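Local coordinates for protein 2-oxoglutarate carboxylase small subunit (Hydrogenobacter thermophilus, PDB 7KCT) that belongs to the biotin carboxylase family, combining Rossmann-like, ATP-grasp and C-terminal domains, and holds ADP, bicarbonate and magnesium in this model, at residues D409-R412 / S413-T417; L429-N432 / I433-K437; D436-R440 / D441-T445. All blocks are in the same frame, centred on the assembly; numbering follows the deposited sequence.

Contact 1: residues D409-R412 / S413-T417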
loop_
_atom_site.group_PDB
_atom_site.type_symbol
_atom_site.label_atom_id
_atom_site.label_comp_id
_atom_site.label_asym_id
_atom_site.label_seq_id
_atom_site.Cartn_x
_atom_site.Cartn_y
_atom_site.Cartn_z
ATOM N N ASP A 409 2.532 -14.409 -6.657
ATOM C CA ASP A 409 1.955 -14.981 -5.436
ATOM C C ASP A 409 1.306 -13.893 -4.591
ATOM O O ASP A 409 0.176 -14.053 -4.101
ATOM C CB ASP A 409 3.036 -15.691 -4.611
ATOM C CG ASP A 409 3.683 -16.894 -5.325
ATOM O OD1 ASP A 409 3.040 -17.563 -6.165
ATOM O OD2 ASP A 409 4.842 -17.198 -5.005
ATOM N N ARG A 410 1.960 -12.733 -4.509
ATOM C CA ARG A 410 1.416 -11.632 -3.730
ATOM C C ARG A 410 0.124 -11.114 -4.345
ATOM O O ARG A 410 -0.821 -10.786 -3.622
ATOM C CB ARG A 410 2.455 -10.510 -3.629
ATOM C CG ARG A 410 1.965 -9.248 -2.935
ATOM C CD ARG A 410 3.220 -8.467 -2.486
ATOM N NE ARG A 410 3.806 -9.180 -1.357
ATOM C CZ ARG A 410 5.076 -9.130 -0.976
ATOM N NH1 ARG A 410 5.968 -8.433 -1.664
ATOM N NH2 ARG A 410 5.454 -9.822 0.083
ATOM N N MET A 411 0.049 -11.039 -5.681
ATOM C CA MET A 411 -1.176 -10.576 -6.334
ATOM C C MET A 411 -2.311 -11.599 -6.216
ATOM O O MET A 411 -3.468 -11.228 -5.971
ATOM C CB MET A 411 -0.896 -10.263 -7.818
ATOM C CG MET A 411 -2.133 -9.898 -8.614
ATOM S SD MET A 411 -2.940 -8.327 -8.146
ATOM C CE MET A 411 -1.815 -7.156 -8.865
ATOM N N ARG A 412 -2.031 -12.871 -6.489
ATOM C CA ARG A 412 -3.035 -13.910 -6.251
ATOM C C ARG A 412 -3.637 -13.795 -4.839
ATOM O O ARG A 412 -4.847 -13.863 -4.659
ATOM C CB ARG A 412 -2.400 -15.281 -6.418
ATOM C CG ARG A 412 -3.381 -16.485 -6.315
ATOM C CD ARG A 412 -2.673 -17.827 -6.037
ATOM N NE ARG A 412 -1.893 -17.833 -4.776
ATOM C CZ ARG A 412 -0.565 -17.938 -4.706
ATOM N NH1 ARG A 412 0.158 -18.039 -5.809
ATOM N NH2 ARG A 412 0.064 -17.959 -3.530
ATOM N N SER A 413 -2.795 -13.636 -3.830
ATOM C CA SER A 413 -3.250 -13.605 -2.441
ATOM C C SER A 413 -4.037 -12.344 -2.111
ATOM O O SER A 413 -4.940 -12.375 -1.269
ATOM C CB SER A 413 -2.058 -13.706 -1.489
ATOM O OG SER A 413 -1.439 -14.951 -1.631
ATOM N N ALA A 414 -3.629 -11.212 -2.671
ATOM C CA ALA A 414 -4.383 -9.980 -2.506
ATOM C C ALA A 414 -5.760 -10.118 -3.144
ATOM O O ALA A 414 -6.782 -9.836 -2.505
ATOM C CB ALA A 414 -3.608 -8.809 -3.113
ATOM N N LEU A 415 -5.810 -10.654 -4.362
ATOM C CA LEU A 415 -7.078 -10.816 -5.075
ATOM C C LEU A 415 -8.037 -11.759 -4.343
ATOM O O LEU A 415 -9.264 -11.543 -4.313
ATOM C CB LEU A 415 -6.789 -11.368 -6.466
ATOM C CG LEU A 415 -6.191 -10.490 -7.550
ATOM C CD1 LEU A 415 -5.684 -11.338 -8.708
ATOM C CD2 LEU A 415 -7.240 -9.473 -8.017
ATOM N N GLU A 416 -7.508 -12.840 -3.806
ATOM C CA GLU A 416 -8.338 -13.800 -3.075
ATOM C C GLU A 416 -8.944 -13.184 -1.829
ATOM O O GLU A 416 -9.941 -13.697 -1.323
ATOM C CB GLU A 416 -7.490 -15.016 -2.739
ATOM C CG GLU A 416 -7.327 -16.003 -3.897
ATOM C CD GLU A 416 -6.197 -16.999 -3.618
ATOM O OE1 GLU A 416 -5.425 -16.786 -2.666
ATOM O OE2 GLU A 416 -6.026 -17.955 -4.390
ATOM N N THR A 417 -8.396 -12.093 -1.327
ATOM C CA THR A 417 -8.970 -11.467 -0.136
ATOM C C THR A 417 -9.762 -10.194 -0.426
ATOM O O THR A 417 -10.348 -9.628 0.493
ATOM C CB THR A 417 -7.875 -11.174 0.892
ATOM O OG1 THR A 417 -7.017 -10.132 0.426
ATOM C CG2 THR A 417 -7.067 -12.409 1.172
HETATM O O HOH W 1 -2.847 -17.383 -2.352
#
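Arg-412 and Glu-416, one helical turn apart, are brought alongside each other by their torsions. Arg-412 sends CG opposite its own nitrogen (chi1 -175°) and then bends at chi3, whereas Glu-416 keeps CG beside its nitrogen (chi1 -80°) and runs out extended. The two chains point the same way, and the flank of the arginine is what touches, with Glu-416 OE2 3.6 Å from Arg-412 CG. OE2 lies at the guanidinium edge, but at 4.2 Å from Arg-412 NE it is beyond a salt bridge. A water links the two groups through the other carboxylate oxygen. It accepts from Arg-412 NE at 2.6 Å, in the guanidinium plane, donates to Glu-416 OE1 at 2.7 Å, and also bonds Ser-413 OG at 2.9 Å. The bend of the arginine places one guanidinium face over Asp-409 O and lets NH1 form a salt bridge with Asp-409 OD1 (2.9 Å), met on the anti side and 32° out of the carboxylate plane. Elsewhere on helix 404-417, Met-411 CG rests 3.8 Å from Leu-415 CD1, and these two side chains pack on strand 393-401 and helix 427-435. Glu-416 OE1 also pairs with Lys-31 NZ of the second subunit, and Arg-412 NH2 with Lys-31 O of that subunit. Gripped by aspartate, water and a neighbouring carbonyl, the guanidinium has its rotation fixed beside the second subunit; its charge is probably offset in part by Asp-409, which also serves Arg-440, and more remotely by Glu-416 through the water.

Contact 2: residues L429-N432 / I433-K437; sequences LLIN and IMKDK
Ile-431 and Lys-435 lie side by side and point the same way, the lysine chain running extended past the isoleucine so that its far end, not its root, meets the branch: Lys-435 CE is 3.9 Å from Ile-431 CG2. That methyl is in place because CG2 stands opposite the backbone nitrogen of Ile-431 while CG1 (chi1 -70°) lies beside it. Nearer its root, Lys-435 CG passes 3.5 Å from Ile-431 O, so the aliphatic chain also brushes the carbonyl that its own backbone nitrogen uses. Leu-429 and Ile-433 meet differently. Their side chains slant across each other, and the end of the isoleucine does the touching, with Ile-433 CD1 4.2 Å from Leu-429 CG; the same methyl lies 4.4 Å from Leu-430 CD2, resting loosely on both leucines. Both pairings belong to the last turns of helix 427-435, in the biotin carboxylase C-terminal domain, where the i to i+4 spacing puts residues of one face in line. The buried side of this helix, through Leu-430 and Met-434, packs on strand 341-351 and helix 404-417. Met-434 folds back at chi2 and chi3, and its CG comes within 3.4 Å of Leu-430 O. At the helix end Lys-435 N, its side chain laid along Ile-431, bonds Ile-431 O at 3.1 Å and adds a weak bond to Asn-432 O. Asp-436 follows at the N-cap position of helix 437-441, its CB 3.5 Å from Asn-432 O, while its carboxylate also reaches Tyr-448 OH. Asn-432 ND2 donates to the carbonyl oxygens of Val-455 and Asp-457.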
loop_
_atom_site.group_PDB
_atom_site.type_symbol
_atom_site.label_atom_id
_atom_site.label_comp_id
_atom_site.label_asym_id
_atom_site.label_seq_id
_atom_site.Cartn_x
_atom_site.Cartn_y
_atom_site.Cartn_z
ATOM N N LEU A 429 -11.676 -14.146 -12.464
ATOM C CA LEU A 429 -10.817 -14.369 -13.636
ATOM C C LEU A 429 -9.378 -14.014 -13.329
ATOM O O LEU A 429 -8.455 -14.722 -13.727
ATOM C CB LEU A 429 -11.332 -13.550 -14.822
ATOM C CG LEU A 429 -10.418 -13.445 -16.035
ATOM C CD1 LEU A 429 -10.612 -14.699 -16.891
ATOM C CD2 LEU A 429 -10.719 -12.192 -16.809
ATOM N N LEU A 430 -9.153 -12.879 -12.658
ATOM C CA LEU A 430 -7.785 -12.472 -12.387
ATOM C C LEU A 430 -7.067 -13.475 -11.494
ATOM O O LEU A 430 -5.849 -13.709 -11.648
ATOM C CB LEU A 430 -7.788 -11.074 -11.769
ATOM C CG LEU A 430 -8.350 -9.981 -12.692
ATOM C CD1 LEU A 430 -8.651 -8.724 -11.910
ATOM C CD2 LEU A 430 -7.363 -9.680 -13.842
ATOM N N ILE A 431 -7.786 -14.059 -10.535
ATOM C CA ILE A 431 -7.171 -15.071 -9.675
ATOM C C ILE A 431 -6.660 -16.232 -10.519
ATOM O O ILE A 431 -5.553 -16.755 -10.300
ATOM C CB ILE A 431 -8.179 -15.541 -8.606
ATOM C CG1 ILE A 431 -8.439 -14.432 -7.576
ATOM C CG2 ILE A 431 -7.692 -16.797 -7.925
ATOM C CD1 ILE A 431 -9.686 -14.659 -6.706
ATOM N N ASN A 432 -7.464 -16.655 -11.497
ATOM C CA ASN A 432 -7.078 -17.807 -12.320
ATOM C C ASN A 432 -5.869 -17.493 -13.194
ATOM O O ASN A 432 -5.061 -18.377 -13.481
ATOM C CB ASN A 432 -8.259 -18.262 -13.187
ATOM C CG ASN A 432 -9.289 -19.082 -12.415
ATOM O OD1 ASN A 432 -9.003 -19.607 -11.359
ATOM N ND2 ASN A 432 -10.479 -19.190 -12.950
ATOM N N ILE A 433 -5.765 -16.260 -13.698
ATOM C CA ILE A 433 -4.568 -15.863 -14.436
ATOM C C ILE A 433 -3.331 -16.001 -13.559
ATOM O O ILE A 433 -2.310 -16.578 -13.969
ATOM C CB ILE A 433 -4.742 -14.433 -14.986
ATOM C CG1 ILE A 433 -5.951 -14.372 -15.932
ATOM C CG2 ILE A 433 -3.479 -13.988 -15.662
ATOM C CD1 ILE A 433 -6.286 -12.980 -16.487
ATOM N N MET A 434 -3.414 -15.516 -12.318
ATOM C CA MET A 434 -2.270 -15.608 -11.428
ATOM C C MET A 434 -1.903 -17.063 -11.126
ATOM O O MET A 434 -0.738 -17.364 -10.869
ATOM C CB MET A 434 -2.552 -14.872 -10.115
ATOM C CG MET A 434 -2.799 -13.361 -10.247
ATOM S SD MET A 434 -1.430 -12.531 -11.113
ATOM C CE MET A 434 -2.257 -11.633 -12.411
ATOM N N LYS A 435 -2.870 -17.979 -11.175
ATOM C CA LYS A 435 -2.583 -19.400 -10.968
ATOM C C LYS A 435 -2.157 -20.133 -12.244
ATOM O O LYS A 435 -1.804 -21.319 -12.193
ATOM C CB LYS A 435 -3.831 -20.085 -10.397
ATOM C CG LYS A 435 -4.212 -19.699 -8.995
ATOM C CD LYS A 435 -5.608 -20.297 -8.723
ATOM C CE LYS A 435 -5.973 -20.198 -7.271
ATOM N NZ LYS A 435 -7.375 -20.643 -7.043
ATOM N N ASP A 436 -2.267 -19.494 -13.395
ATOM C CA ASP A 436 -2.029 -20.190 -14.647
ATOM C C ASP A 436 -0.531 -20.400 -14.885
ATOM O O ASP A 436 0.259 -19.472 -14.743
ATOM C CB ASP A 436 -2.639 -19.400 -15.787
ATOM C CG ASP A 436 -2.237 -19.949 -17.157
ATOM O OD1 ASP A 436 -2.584 -21.103 -17.437
ATOM O OD2 ASP A 436 -1.597 -19.213 -17.948
ATOM N N LYS A 437 -0.146 -21.620 -15.296
ATOM C CA LYS A 437 1.275 -21.915 -15.472
ATOM C C LYS A 437 1.905 -21.020 -16.531
ATOM O O LYS A 437 3.037 -20.583 -16.370
ATOM C CB LYS A 437 1.522 -23.361 -15.885
ATOM C CG LYS A 437 2.976 -23.874 -15.863
ATOM C CD LYS A 437 3.027 -25.266 -16.539
ATOM C CE LYS A 437 4.355 -25.989 -16.074
ATOM N NZ LYS A 437 5.532 -25.147 -15.947
#

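Contact 3: residues D436-R440 / D441-T445; sequences DKDFR and DGKFT
Lys-443 N and Gly-442 N turn back on the last turn of helix 437-441 in a Schellman motif: Lys-443 N bonds Asp-438 O at 3.1 Å and Gly-442 N bonds Phe-439 O at 2.9 Å. Gly-442 has a positive phi of 90°, where a side chain would press against the carbonyl oxygen of the residue before, which suits a residue without one. Among the side chains, Lys-437 leaves its backbone with CG opposite the nitrogen, stays extended and bends only at chi4, which swings NZ back to the syn lone pair of Asp-441 OD2 in a salt bridge of 3.2 Å. Asp-441 keeps CG beside its own nitrogen, turning its carboxylate toward the lysine; the two side chains meet at a slant, and Asp-441 OD2 also lies 3.5 Å from Lys-437 CG. At the start of this short helix the carboxylate of Asp-436 caps Phe-439 N through OD2, the donor lying above its plane. The two phenylalanines take contrasting rotamers: Phe-439 has CG anti to its nitrogen, whereas Phe-444 adopts the crowded position between nitrogen and carbonyl carbon (chi1 43°). Their rings end up nearly parallel, planes at 26°, yet offset until little of one lies above the other. Beyond the motif, Lys-215 makes a cation-pi contact with Phe-444, and the ring of Phe-439 meets that of Trp-404 and packs on helix 427-435. Within the phenylalanine pair Phe-439 CE1 lies over one face of the Phe-444 ring, and the closest approach is Phe-439 CD1 to Phe-444 CD1, 3.7 Å.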
loop_
_atom_site.group_PDB
_atom_site.type_symbol
_atom_site.label_atom_id
_atom_site.label_comp_id
_atom_site.label_asym_id
_atom_site.label_seq_id
_atom_site.Cartn_x
_atom_site.Cartn_y
_atom_site.Cartn_z
ATOM N N ASP A 436 -2.267 -19.494 -13.395
ATOM C CA ASP A 436 -2.029 -20.190 -14.647
ATOM C C ASP A 436 -0.531 -20.400 -14.885
ATOM O O ASP A 436 0.259 -19.472 -14.743
ATOM C CB ASP A 436 -2.639 -19.400 -15.787
ATOM C CG ASP A 436 -2.237 -19.949 -17.157
ATOM O OD1 ASP A 436 -2.584 -21.103 -17.437
ATOM O OD2 ASP A 436 -1.597 -19.213 -17.948
ATOM N N LYS A 437 -0.146 -21.620 -15.296
ATOM C CA LYS A 437 1.275 -21.915 -15.472
ATOM C C LYS A 437 1.905 -21.020 -16.531
ATOM O O LYS A 437 3.037 -20.583 -16.370
ATOM C CB LYS A 437 1.522 -23.361 -15.885
ATOM C CG LYS A 437 2.976 -23.874 -15.863
ATOM C CD LYS A 437 3.027 -25.266 -16.539
ATOM C CE LYS A 437 4.355 -25.989 -16.074
ATOM N NZ LYS A 437 5.532 -25.147 -15.947
ATOM N N ASP A 438 1.237 -20.807 -17.671
ATOM C CA ASP A 438 1.828 -19.955 -18.696
ATOM C C ASP A 438 2.087 -18.553 -18.145
ATOM O O ASP A 438 3.194 -18.020 -18.269
ATOM C CB ASP A 438 0.906 -19.918 -19.901
ATOM C CG ASP A 438 1.047 -21.159 -20.797
ATOM O OD1 ASP A 438 1.949 -21.998 -20.564
ATOM O OD2 ASP A 438 0.240 -21.300 -21.739
ATOM N N PHE A 439 1.094 -17.935 -17.503
ATOM C CA PHE A 439 1.350 -16.591 -16.990
ATOM C C PHE A 439 2.521 -16.589 -16.023
ATOM O O PHE A 439 3.436 -15.762 -16.140
ATOM C CB PHE A 439 0.099 -16.009 -16.333
ATOM C CG PHE A 439 0.312 -14.632 -15.794
ATOM C CD1 PHE A 439 0.213 -13.532 -16.613
ATOM C CD2 PHE A 439 0.629 -14.436 -14.472
ATOM C CE1 PHE A 439 0.444 -12.232 -16.105
ATOM C CE2 PHE A 439 0.828 -13.140 -13.949
ATOM C CZ PHE A 439 0.757 -12.052 -14.764
ATOM N N ARG A 440 2.549 -17.545 -15.102
ATOM C CA ARG A 440 3.636 -17.625 -14.134
ATOM C C ARG A 440 4.996 -17.778 -14.807
ATOM O O ARG A 440 6.011 -17.373 -14.228
ATOM C CB ARG A 440 3.405 -18.783 -13.164
ATOM C CG ARG A 440 2.356 -18.573 -12.078
ATOM C CD ARG A 440 2.417 -19.744 -11.072
ATOM N NE ARG A 440 3.741 -19.935 -10.450
ATOM C CZ ARG A 440 4.111 -19.353 -9.311
ATOM N NH1 ARG A 440 3.264 -18.544 -8.693
ATOM N NH2 ARG A 440 5.314 -19.566 -8.792
ATOM N N ASP A 441 5.050 -18.367 -16.011
ATOM C CA ASP A 441 6.330 -18.555 -16.682
ATOM C C ASP A 441 6.683 -17.406 -17.622
ATOM O O ASP A 441 7.733 -17.461 -18.266
ATOM C CB ASP A 441 6.333 -19.879 -17.455
ATOM C CG ASP A 441 6.362 -21.100 -16.529
ATOM O OD1 ASP A 441 6.923 -20.996 -15.409
ATOM O OD2 ASP A 441 5.824 -22.164 -16.918
ATOM N N GLY A 442 5.853 -16.357 -17.701
ATOM C CA GLY A 442 6.124 -15.245 -18.592
ATOM C C GLY A 442 5.566 -15.340 -19.984
ATOM O O GLY A 442 5.744 -14.381 -20.762
ATOM N N LYS A 443 4.899 -16.457 -20.313
ATOM C CA LYS A 443 4.464 -16.755 -21.668
ATOM C C LYS A 443 3.036 -16.249 -21.883
ATOM O O LYS A 443 2.049 -16.978 -21.750
ATOM C CB LYS A 443 4.636 -18.250 -21.922
ATOM C CG LYS A 443 6.014 -18.804 -21.420
ATOM C CD LYS A 443 6.033 -20.359 -21.449
ATOM C CE LYS A 443 7.506 -20.929 -21.466
ATOM N NZ LYS A 443 8.462 -20.288 -20.459
ATOM N N PHE A 444 2.925 -14.960 -22.218
ATOM C CA PHE A 444 1.644 -14.396 -22.597
ATOM C C PHE A 444 1.816 -13.427 -23.747
ATOM O O PHE A 444 2.796 -12.677 -23.794
ATOM C CB PHE A 444 0.936 -13.692 -21.402
ATOM C CG PHE A 444 1.841 -12.848 -20.547
ATOM C CD1 PHE A 444 2.499 -13.408 -19.471
ATOM C CD2 PHE A 444 2.050 -11.503 -20.825
ATOM C CE1 PHE A 444 3.332 -12.651 -18.666
ATOM C CE2 PHE A 444 2.890 -10.722 -20.006
ATOM C CZ PHE A 444 3.538 -11.298 -18.945
ATOM N N THR A 445 0.817 -13.415 -24.625
ATOM C CA THR A 445 0.701 -12.487 -25.736
ATOM C C THR A 445 -0.658 -11.799 -25.661
ATOM O O THR A 445 -1.474 -12.072 -24.776
ATOM C CB THR A 445 0.840 -13.199 -27.097
ATOM O OG1 THR A 445 -0.391 -13.853 -27.414
ATOM C CG2 THR A 445 1.983 -14.174 -27.115
#

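Overall arrangement
All three contacts belong to the biotin carboxylase C-terminal domain: contact 1 on helix 404-417, contact 2 on helix 427-435, and contact 3 on helix 437-441 with the loop after it. Contact 1 closes before the other two open, and contact 3 begins on the stretch where contact 2 ends, at Asp-436 and Lys-437. Centres of contacts 2 and 3 are about 9 Å apart, of 1 and 2 about 10 Å, of 1 and 3 about 17 Å. Met-434 touches Met-411, Arg-412 and Phe-439, and a salt bridge from Asp-409 to Arg-440 ties contact 1 to contact 3. Helix 404-417 thus lies between the sheet and the second subunit, with the next two helices packed against it.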